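Local coordinates for glutathione peroxidase-like protein (Trypanosoma brucei, PDB 2VUP), which probably reduces hydroperoxides as a tryparedoxin-dependent member of the glutathione peroxidase family, at residues P50-N55 and S154-R159. Residues are numbered along the deposited sequence; the frame is centred on the assembly and turned at random.
Sequences PLLIYN and SFLIDR
Ser-154 sets its CB squarely over the phenol ring of Tyr-54, 3.7 Å from the ring centroid and only 3° off the ring normal, a CH-pi contact in a non-hydrogen-bonded pair of two antiparallel strands. The small serine knob sits in a hollow walled by that ring and by the neighbouring Leu-52, whose CD1 comes within 3.7 Å of Ser-154 CB. Leu-52 reaches across to the other strand because its chi1 of -172° turns CG away from the backbone N, and the same methyl also meets CD1 of Leu-156, closing a row of Tyr-54, Ser-154, Leu-52 and Leu-156 along one face of the sheet.

On the other face, CG2 of Ile-157 meets Leu-51 CD1 at 3.8 Å while its CG1 branch reaches Ile-53 CD1, so its two branches span Leu-51 and Ile-53. Helix 130-138 packs on this face, with Met-135 touching both Ile-53 and Phe-155. Beyond the strand ends, Pro-50 places CD over one face of the Arg-159 guanidinium, 4.0 Å above its plane; NH1 of that arginine bonds to Leu-184 O.

Two reciprocal pairs of backbone hydrogen bonds, Leu-51 with Ile-157 and Ile-53 with Phe-155, join the strands. The straightest runs from Ile-53 N to Phe-155 O (2.9 Å, 170° at the hydrogen). These are the two middle strands of the thioredoxin-fold sheet; Leu-52 and Tyr-54 bond on their other edge to the parallel 83-88. Backbone bonds thus set the register, while carbon contacts fill both faces: one wholly apolar, the other mixing two leucines with the Ser-154 and Tyr-54 hydroxyls.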
ATOM      1  N   PRO A  50      11.532  -6.073   1.659  1.00 28.59           N
ATOM      2  CA  PRO A  50      10.531  -5.464   0.778  1.00 27.79           C
ATOM      3  C   PRO A  50       9.120  -5.365   1.361  1.00 26.61           C
ATOM      4  O   PRO A  50       8.743  -6.158   2.229  1.00 26.70           O
ATOM      5  CB  PRO A  50      10.542  -6.379  -0.455  1.00 27.88           C
ATOM      6  CG  PRO A  50      11.025  -7.677   0.033  1.00 28.24           C
ATOM      7  CD  PRO A  50      11.996  -7.373   1.135  1.00 28.75           C
ATOM      8  N   LEU A  51       8.364  -4.382   0.874  1.00 25.35           N
ATOM      9  CA  LEU A  51       6.966  -4.160   1.270  1.00 24.25           C
ATOM     10  C   LEU A  51       6.096  -3.913   0.039  1.00 22.93           C
ATOM     11  O   LEU A  51       6.595  -3.490  -1.012  1.00 23.04           O
ATOM     12  CB  LEU A  51       6.819  -2.913   2.162  1.00 24.16           C
ATOM     13  CG  LEU A  51       7.712  -2.477   3.319  1.00 24.96           C
ATOM     14  CD1 LEU A  51       9.066  -1.981   2.844  1.00 23.89           C
ATOM     15  CD2 LEU A  51       6.979  -1.363   4.097  1.00 24.62           C
ATOM     16  N   LEU A  52       4.793  -4.141   0.195  1.00 21.11           N
ATOM     17  CA  LEU A  52       3.807  -3.724  -0.794  1.00 19.71           C
ATOM     18  C   LEU A  52       2.800  -2.757  -0.163  1.00 18.70           C
ATOM     19  O   LEU A  52       2.126  -3.093   0.806  1.00 18.87           O
ATOM     20  CB  LEU A  52       3.105  -4.940  -1.415  1.00 19.64           C
ATOM     21  CG  LEU A  52       2.158  -4.748  -2.609  1.00 19.20           C
ATOM     22  CD1 LEU A  52       2.893  -4.286  -3.858  1.00 17.45           C
ATOM     23  CD2 LEU A  52       1.423  -6.052  -2.879  1.00 19.14           C
ATOM     24  N   ILE A  53       2.718  -1.547  -0.706  1.00 17.60           N
ATOM     25  CA  ILE A  53       1.826  -0.520  -0.157  1.00 16.14           C
ATOM     26  C   ILE A  53       0.631  -0.237  -1.071  1.00 16.01           C
ATOM     27  O   ILE A  53       0.806   0.240  -2.190  1.00 15.56           O
ATOM     28  CB  ILE A  53       2.588   0.803   0.150  1.00 15.93           C
ATOM     29  CG1 ILE A  53       3.769   0.528   1.099  1.00 15.14           C
ATOM     30  CG2 ILE A  53       1.617   1.846   0.717  1.00 13.92           C
ATOM     31  CD1 ILE A  53       4.739   1.690   1.280  1.00 15.29           C
ATOM     32  N   TYR A  54      -0.568  -0.538  -0.569  1.00 15.88           N
ATOM     33  CA  TYR A  54      -1.841  -0.243  -1.249  1.00 15.75           C
ATOM     34  C   TYR A  54      -2.495   1.044  -0.736  1.00 15.74           C
ATOM     35  O   TYR A  54      -2.408   1.379   0.458  1.00 15.63           O
ATOM     36  CB  TYR A  54      -2.846  -1.376  -1.014  1.00 15.82           C
ATOM     37  CG  TYR A  54      -2.652  -2.637  -1.838  1.00 16.27           C
ATOM     38  CD1 TYR A  54      -3.405  -2.861  -2.988  1.00 16.29           C
ATOM     39  CD2 TYR A  54      -1.731  -3.615  -1.453  1.00 17.54           C
ATOM     40  CE1 TYR A  54      -3.238  -4.020  -3.756  1.00 16.91           C
ATOM     41  CE2 TYR A  54      -1.562  -4.786  -2.204  1.00 17.49           C
ATOM     42  CZ  TYR A  54      -2.315  -4.980  -3.351  1.00 17.42           C
ATOM     43  OH  TYR A  54      -2.140  -6.126  -4.093  1.00 17.28           O
ATOM     44  N   ASN A  55      -3.162   1.760  -1.637  1.00 15.42           N
ATOM     45  CA  ASN A  55      -4.252   2.632  -1.222  1.00 15.37           C
ATOM     46  C   ASN A  55      -5.530   1.823  -1.399  1.00 15.17           C
ATOM     47  O   ASN A  55      -5.710   1.156  -2.426  1.00 14.82           O
ATOM     48  CB  ASN A  55      -4.291   3.976  -1.981  1.00 15.20           C
ATOM     49  CG  ASN A  55      -4.430   3.814  -3.499  1.00 15.85           C
ATOM     50  OD1 ASN A  55      -3.497   3.390  -4.179  1.00 15.23           O
ATOM     51  ND2 ASN A  55      -5.589   4.191  -4.031  1.00 14.61           N
ATOM     52  N   SER A 154      -0.932  -0.287  -6.103  1.00 16.70           N
ATOM     53  CA  SER A 154       0.109  -0.679  -5.148  1.00 17.74           C
ATOM     54  C   SER A 154       1.521  -0.351  -5.628  1.00 18.64           C
ATOM     55  O   SER A 154       1.791  -0.331  -6.832  1.00 19.29           O
ATOM     56  CB  SER A 154      -0.011  -2.156  -4.780  1.00 17.94           C
ATOM     57  OG  SER A 154       0.018  -2.993  -5.933  1.00 18.72           O
ATOM     58  N   PHE A 155       2.406  -0.071  -4.677  1.00 19.14           N
ATOM     59  CA  PHE A 155       3.822   0.135  -4.955  1.00 19.76           C
ATOM     60  C   PHE A 155       4.618  -0.950  -4.253  1.00 20.68           C
ATOM     61  O   PHE A 155       4.366  -1.254  -3.079  1.00 21.13           O
ATOM     62  CB  PHE A 155       4.293   1.506  -4.462  1.00 19.14           C
ATOM     63  CG  PHE A 155       3.666   2.658  -5.178  1.00 18.98           C
ATOM     64  CD1 PHE A 155       4.284   3.224  -6.287  1.00 17.04           C
ATOM     65  CD2 PHE A 155       2.446   3.181  -4.751  1.00 17.67           C
ATOM     66  CE1 PHE A 155       3.705   4.300  -6.954  1.00 17.93           C
ATOM     67  CE2 PHE A 155       1.862   4.255  -5.416  1.00 17.09           C
ATOM     68  CZ  PHE A 155       2.489   4.817  -6.515  1.00 18.26           C
ATOM     69  N   LEU A 156       5.549  -1.555  -4.991  1.00 21.53           N
ATOM     70  CA  LEU A 156       6.495  -2.505  -4.426  1.00 22.42           C
ATOM     71  C   LEU A 156       7.722  -1.733  -4.006  1.00 22.95           C
ATOM     72  O   LEU A 156       8.231  -0.898  -4.763  1.00 23.08           O
ATOM     73  CB  LEU A 156       6.869  -3.606  -5.433  1.00 22.54           C
ATOM     74  CG  LEU A 156       7.549  -4.871  -4.881  1.00 22.49           C
ATOM     75  CD1 LEU A 156       6.734  -5.541  -3.786  1.00 23.14           C
ATOM     76  CD2 LEU A 156       7.824  -5.868  -6.000  1.00 22.82           C
ATOM     77  N   ILE A 157       8.173  -2.013  -2.786  1.00 23.62           N
ATOM     78  CA  ILE A 157       9.272  -1.303  -2.150  1.00 24.54           C
ATOM     79  C   ILE A 157      10.398  -2.301  -1.902  1.00 25.45           C
ATOM     80  O   ILE A 157      10.137  -3.432  -1.488  1.00 25.09           O
ATOM     81  CB  ILE A 157       8.825  -0.689  -0.777  1.00 24.32           C
ATOM     82  CG1 ILE A 157       7.472   0.049  -0.885  1.00 23.81           C
ATOM     83  CG2 ILE A 157       9.913   0.203  -0.188  1.00 24.32           C
ATOM     84  CD1 ILE A 157       7.434   1.249  -1.842  1.00 22.49           C
ATOM     85  N   ASP A 158      11.642  -1.894  -2.157  1.00 26.66           N
ATOM     86  CA  ASP A 158      12.782  -2.792  -1.921  1.00 28.11           C
ATOM     87  C   ASP A 158      13.366  -2.695  -0.496  1.00 28.48           C
ATOM     88  O   ASP A 158      12.835  -1.972   0.358  1.00 28.42           O
ATOM     89  CB  ASP A 158      13.861  -2.626  -3.005  1.00 28.08           C
ATOM     90  CG  ASP A 158      14.615  -1.320  -2.903  1.00 29.71           C
ATOM     91  OD1 ASP A 158      14.563  -0.647  -1.847  1.00 31.69           O
ATOM     92  OD2 ASP A 158      15.288  -0.967  -3.896  1.00 32.07           O
ATOM     93  N   ARG A 159      14.454  -3.431  -0.260  1.00 28.85           N
ATOM     94  CA  ARG A 159      15.086  -3.541   1.062  1.00 29.14           C
ATOM     95  C   ARG A 159      15.708  -2.247   1.589  1.00 29.18           C
ATOM     96  O   ARG A 159      15.948  -2.111   2.791  1.00 29.70           O
ATOM     97  CB  ARG A 159      16.133  -4.660   1.052  1.00 29.58           C
ATOM     98  CG  ARG A 159      15.529  -6.055   0.954  1.00 30.72           C
ATOM     99  CD  ARG A 159      16.564  -7.150   1.148  1.00 32.65           C
ATOM    100  NE  ARG A 159      15.994  -8.281   1.876  1.00 33.70           N
ATOM    101  CZ  ARG A 159      15.455  -9.349   1.304  1.00 34.17           C
ATOM    102  NH1 ARG A 159      15.423  -9.446  -0.012  1.00 35.82           N
ATOM    103  NH2 ARG A 159      14.952 -10.324   2.049  1.00 35.67           N
TER